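Local coordinates for glutamine amidotransferase type-2 domain-containing protein (PDB 1TE5) that is of unknown function but, as a predicted class-II glutamine amidotransferase of the Ntn fold, probably releases ammonia from glutamine for transfer to an acceptor, at residues 161-171 and 180-188. Numbering follows the deposited sequence.
Sequences CDEYRKKGVFN and LFTFCSSKL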
loop_
_atom_site.group_PDB
_atom_site.type_symbol
_atom_site.label_atom_id
_atom_site.label_comp_id
_atom_site.label_asym_id
_atom_site.label_seq_id
_atom_site.Cartn_x
_atom_site.Cartn_y
_atom_site.Cartn_z
ATOM N N CYS A 161 15.304 11.072 15.999
ATOM C CA CYS A 161 16.412 10.482 15.257
ATOM C C CYS A 161 17.679 10.472 16.097
ATOM O O CYS A 161 18.440 9.501 16.072
ATOM C CB CYS A 161 16.641 11.237 13.953
ATOM S SG CYS A 161 15.424 10.864 12.665
ATOM N N ASP A 162 17.898 11.561 16.829
ATOM C CA ASP A 162 19.056 11.698 17.705
ATOM C C ASP A 162 19.067 10.606 18.762
ATOM O O ASP A 162 20.112 10.030 19.071
ATOM C CB ASP A 162 19.041 13.062 18.401
ATOM C CG ASP A 162 19.988 14.057 17.760
ATOM O OD1 ASP A 162 21.154 13.686 17.494
ATOM O OD2 ASP A 162 19.570 15.216 17.537
ATOM N N GLU A 163 17.904 10.373 19.356
ATOM C CA GLU A 163 17.763 9.354 20.383
ATOM C C GLU A 163 17.966 7.947 19.853
ATOM O O GLU A 163 18.521 7.096 20.545
ATOM C CB GLU A 163 16.387 9.433 21.037
ATOM C CG GLU A 163 16.303 10.377 22.213
ATOM C CD GLU A 163 15.168 10.004 23.138
ATOM O OE1 GLU A 163 15.182 8.858 23.649
ATOM O OE2 GLU A 163 14.261 10.842 23.345
ATOM N N TYR A 164 17.434 7.683 18.665
ATOM C CA TYR A 164 17.554 6.367 18.055
ATOM C C TYR A 164 19.008 6.043 17.705
ATOM O O TYR A 164 19.438 4.901 17.852
ATOM C CB TYR A 164 16.674 6.271 16.800
ATOM C CG TYR A 164 15.205 6.556 17.025
ATOM C CD1 TYR A 164 14.607 6.328 18.261
ATOM C CD2 TYR A 164 14.420 7.085 16.005
ATOM C CE1 TYR A 164 13.261 6.628 18.476
ATOM C CE2 TYR A 164 13.079 7.386 16.207
ATOM C CZ TYR A 164 12.507 7.161 17.446
ATOM O OH TYR A 164 11.196 7.507 17.669
ATOM N N ARG A 165 19.755 7.043 17.241
ATOM C CA ARG A 165 21.156 6.835 16.873
ATOM C C ARG A 165 22.037 6.549 18.091
ATOM O O ARG A 165 23.164 6.071 17.962
ATOM C CB ARG A 165 21.691 8.021 16.054
ATOM C CG ARG A 165 22.179 9.230 16.839
ATOM C CD ARG A 165 22.204 10.450 15.923
ATOM N NE ARG A 165 23.349 11.336 16.130
ATOM C CZ ARG A 165 24.562 11.116 15.627
ATOM N NH1 ARG A 165 25.545 11.978 15.856
ATOM N NH2 ARG A 165 24.799 10.024 14.908
ATOM N N LYS A 166 21.522 6.859 19.276
ATOM C CA LYS A 166 22.243 6.604 20.515
ATOM C C LYS A 166 22.196 5.099 20.817
ATOM O O LYS A 166 22.987 4.592 21.617
ATOM C CB LYS A 166 21.641 7.442 21.660
ATOM C CG LYS A 166 22.125 7.099 23.072
ATOM C CD LYS A 166 21.189 6.095 23.750
ATOM C CE LYS A 166 21.745 5.576 25.068
ATOM N NZ LYS A 166 20.846 4.529 25.642
ATOM N N LYS A 167 21.277 4.386 20.168
ATOM C CA LYS A 167 21.143 2.941 20.359
ATOM C C LYS A 167 21.581 2.094 19.160
ATOM O O LYS A 167 21.409 0.874 19.164
ATOM C CB LYS A 167 19.710 2.584 20.760
ATOM C CG LYS A 167 19.381 2.926 22.201
ATOM C CD LYS A 167 17.922 2.668 22.529
ATOM C CE LYS A 167 17.581 3.147 23.941
ATOM N NZ LYS A 167 16.108 3.143 24.207
ATOM N N GLY A 168 22.177 2.731 18.158
ATOM C CA GLY A 168 22.623 2.009 16.979
ATOM C C GLY A 168 22.653 2.860 15.722
ATOM O O GLY A 168 22.609 4.088 15.801
ATOM N N VAL A 169 22.782 2.213 14.564
ATOM C CA VAL A 169 22.807 2.912 13.280
ATOM C C VAL A 169 21.389 3.307 12.885
ATOM O O VAL A 169 20.496 2.455 12.831
ATOM C CB VAL A 169 23.383 2.018 12.147
ATOM C CG1 VAL A 169 23.317 2.754 10.803
ATOM C CG2 VAL A 169 24.816 1.608 12.464
ATOM N N PHE A 170 21.182 4.589 12.600
ATOM C CA PHE A 170 19.863 5.042 12.200
ATOM C C PHE A 170 19.849 5.965 10.990
ATOM O O PHE A 170 19.770 7.183 11.125
ATOM C CB PHE A 170 19.122 5.690 13.371
ATOM C CG PHE A 170 17.644 5.865 13.123
ATOM C CD1 PHE A 170 16.789 4.768 13.139
ATOM C CD2 PHE A 170 17.110 7.124 12.857
ATOM C CE1 PHE A 170 15.428 4.920 12.894
ATOM C CE2 PHE A 170 15.756 7.285 12.612
ATOM C CZ PHE A 170 14.911 6.182 12.629
ATOM N N ASN A 171 19.966 5.376 9.808
ATOM C CA ASN A 171 19.913 6.134 8.570
ATOM C C ASN A 171 18.442 5.994 8.201
ATOM O O ASN A 171 17.910 4.878 8.211
ATOM C CB ASN A 171 20.801 5.488 7.507
ATOM C CG ASN A 171 22.252 5.408 7.938
ATOM O OD1 ASN A 171 22.925 6.426 8.066
ATOM N ND2 ASN A 171 22.736 4.195 8.181
ATOM N N LEU A 180 10.745 15.419 1.919
ATOM C CA LEU A 180 11.420 14.161 2.136
ATOM C C LEU A 180 12.508 14.421 3.149
ATOM O O LEU A 180 13.501 15.070 2.842
ATOM C CB LEU A 180 12.012 13.655 0.816
ATOM C CG LEU A 180 12.857 12.380 0.770
ATOM C CD1 LEU A 180 12.335 11.339 1.720
ATOM C CD2 LEU A 180 12.840 11.854 -0.646
ATOM N N PHE A 181 12.279 13.978 4.376
ATOM C CA PHE A 181 13.231 14.140 5.457
ATOM C C PHE A 181 14.305 13.061 5.362
ATOM O O PHE A 181 14.012 11.880 5.203
ATOM C CB PHE A 181 12.512 14.057 6.800
ATOM C CG PHE A 181 13.412 14.215 7.991
ATOM C CD1 PHE A 181 13.645 13.144 8.845
ATOM C CD2 PHE A 181 14.002 15.438 8.276
ATOM C CE1 PHE A 181 14.447 13.287 9.966
ATOM C CE2 PHE A 181 14.811 15.590 9.401
ATOM C CZ PHE A 181 15.031 14.511 10.245
ATOM N N THR A 182 15.581 13.459 5.464
ATOM C CA THR A 182 16.676 12.466 5.484
ATOM C C THR A 182 17.463 12.662 6.780
ATOM O O THR A 182 17.538 13.755 7.355
ATOM C CB THR A 182 17.711 12.552 4.325
ATOM O OG1 THR A 182 18.582 13.672 4.509
ATOM C CG2 THR A 182 17.013 12.688 3.032
ATOM N N PHE A 183 18.021 11.581 7.248
ATOM C CA PHE A 183 18.836 11.551 8.461
ATOM C C PHE A 183 19.962 10.551 8.263
ATOM O O PHE A 183 19.722 9.395 7.912
ATOM C CB PHE A 183 18.020 11.170 9.702
ATOM C CG PHE A 183 18.793 11.295 10.996
ATOM C CD1 PHE A 183 18.886 12.520 11.645
ATOM C CD2 PHE A 183 19.447 10.196 11.550
ATOM C CE1 PHE A 183 19.618 12.647 12.819
ATOM C CE2 PHE A 183 20.178 10.316 12.722
ATOM C CZ PHE A 183 20.264 11.542 13.356
ATOM N N CYS A 184 21.190 10.996 8.495
ATOM C CA CYS A 184 22.357 10.145 8.337
ATOM C C CYS A 184 23.029 9.837 9.665
ATOM O O CYS A 184 23.204 10.717 10.507
ATOM C CB CYS A 184 23.349 10.815 7.399
ATOM S SG CYS A 184 24.961 10.045 7.366
ATOM N N SER A 185 23.383 8.572 9.854
ATOM C CA SER A 185 24.049 8.124 11.074
ATOM C C SER A 185 25.354 7.443 10.672
ATOM O O SER A 185 26.410 7.671 11.272
ATOM C CB SER A 185 23.161 7.129 11.824
ATOM O OG SER A 185 22.919 7.551 13.154
ATOM N N SER A 186 25.255 6.600 9.648
ATOM C CA SER A 186 26.372 5.841 9.109
ATOM C C SER A 186 26.821 6.520 7.825
ATOM O O SER A 186 27.813 7.248 7.805
ATOM C CB SER A 186 25.909 4.409 8.819
ATOM O OG SER A 186 26.976 3.593 8.361
ATOM N N LYS A 187 26.081 6.277 6.752
ATOM C CA LYS A 187 26.384 6.876 5.470
ATOM C C LYS A 187 25.126 7.086 4.654
ATOM O O LYS A 187 24.191 6.284 4.696
ATOM C CB LYS A 187 27.385 6.031 4.681
ATOM C CG LYS A 187 27.099 4.537 4.658
ATOM C CD LYS A 187 27.826 3.813 3.520
ATOM C CE LYS A 187 29.334 4.073 3.492
ATOM N NZ LYS A 187 29.715 5.399 2.910
ATOM N N LEU A 188 25.120 8.187 3.917
ATOM C CA LEU A 188 24.011 8.577 3.059
ATOM C C LEU A 188 24.601 9.631 2.129
ATOM O O LEU A 188 25.554 10.311 2.488
ATOM C CB LEU A 188 22.886 9.178 3.906
ATOM C CG LEU A 188 21.525 9.343 3.240
ATOM C CD1 LEU A 188 20.956 7.971 2.895
ATOM C CD2 LEU A 188 20.602 10.095 4.178
#
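Cys161 sets its CB over the centre of the Phe183 ring, 3.4 Å from the centroid and 10° off the ring normal, a CH-pi contact. Here the end of helix 150-165 packs on the neighbouring antiparallel strands 171-175 and 180-183 of a six-stranded sheet, in a fold consistent with the Ntn family; the axes of segments 161-165 and 180-183 are 11.3 Å apart. With SG anti to the carbonyl carbon (chi1 -76°), the same cysteine puts its sulfur over that face too, while SG also meets the edge of the Phe181 ring, 3.8 Å from CE1. One turn on, Arg165 brings CD to the rim of Phe183, 3.4 Å from CZ, its guanidinium steeply inclined to the ring. The guanidinium has Asp162 OD1 and Ser185 OG at its edge; the bond from NE to the aspartate is weak, and NH2 is hydrogen-bonded to Ser240 OG, which also bonds Ser185 O. Past the helix, Val169 rests CG1 against Ser186 CB. Phe170 crosses Phe183 at about a right angle, and its carbonyl O sits at the edge of that ring, 3.1 Å from CD2, buried with no polar partner. Asn171, first residue of strand 171-175, holds the turn after strand 180-183: its OD1 accepts two nearly straight bonds, from Ser185 N and Ser186 N, both 2.8 Å from OD1. ND2 bonds Asn108 O on strand 101-108; with OD1 and ND2 both bonded, the amide is held against flipping. Ser186 N is tilted slightly from the plane of the Asn171 carbonyl, whereas Ser185 N stands above it, 38° out.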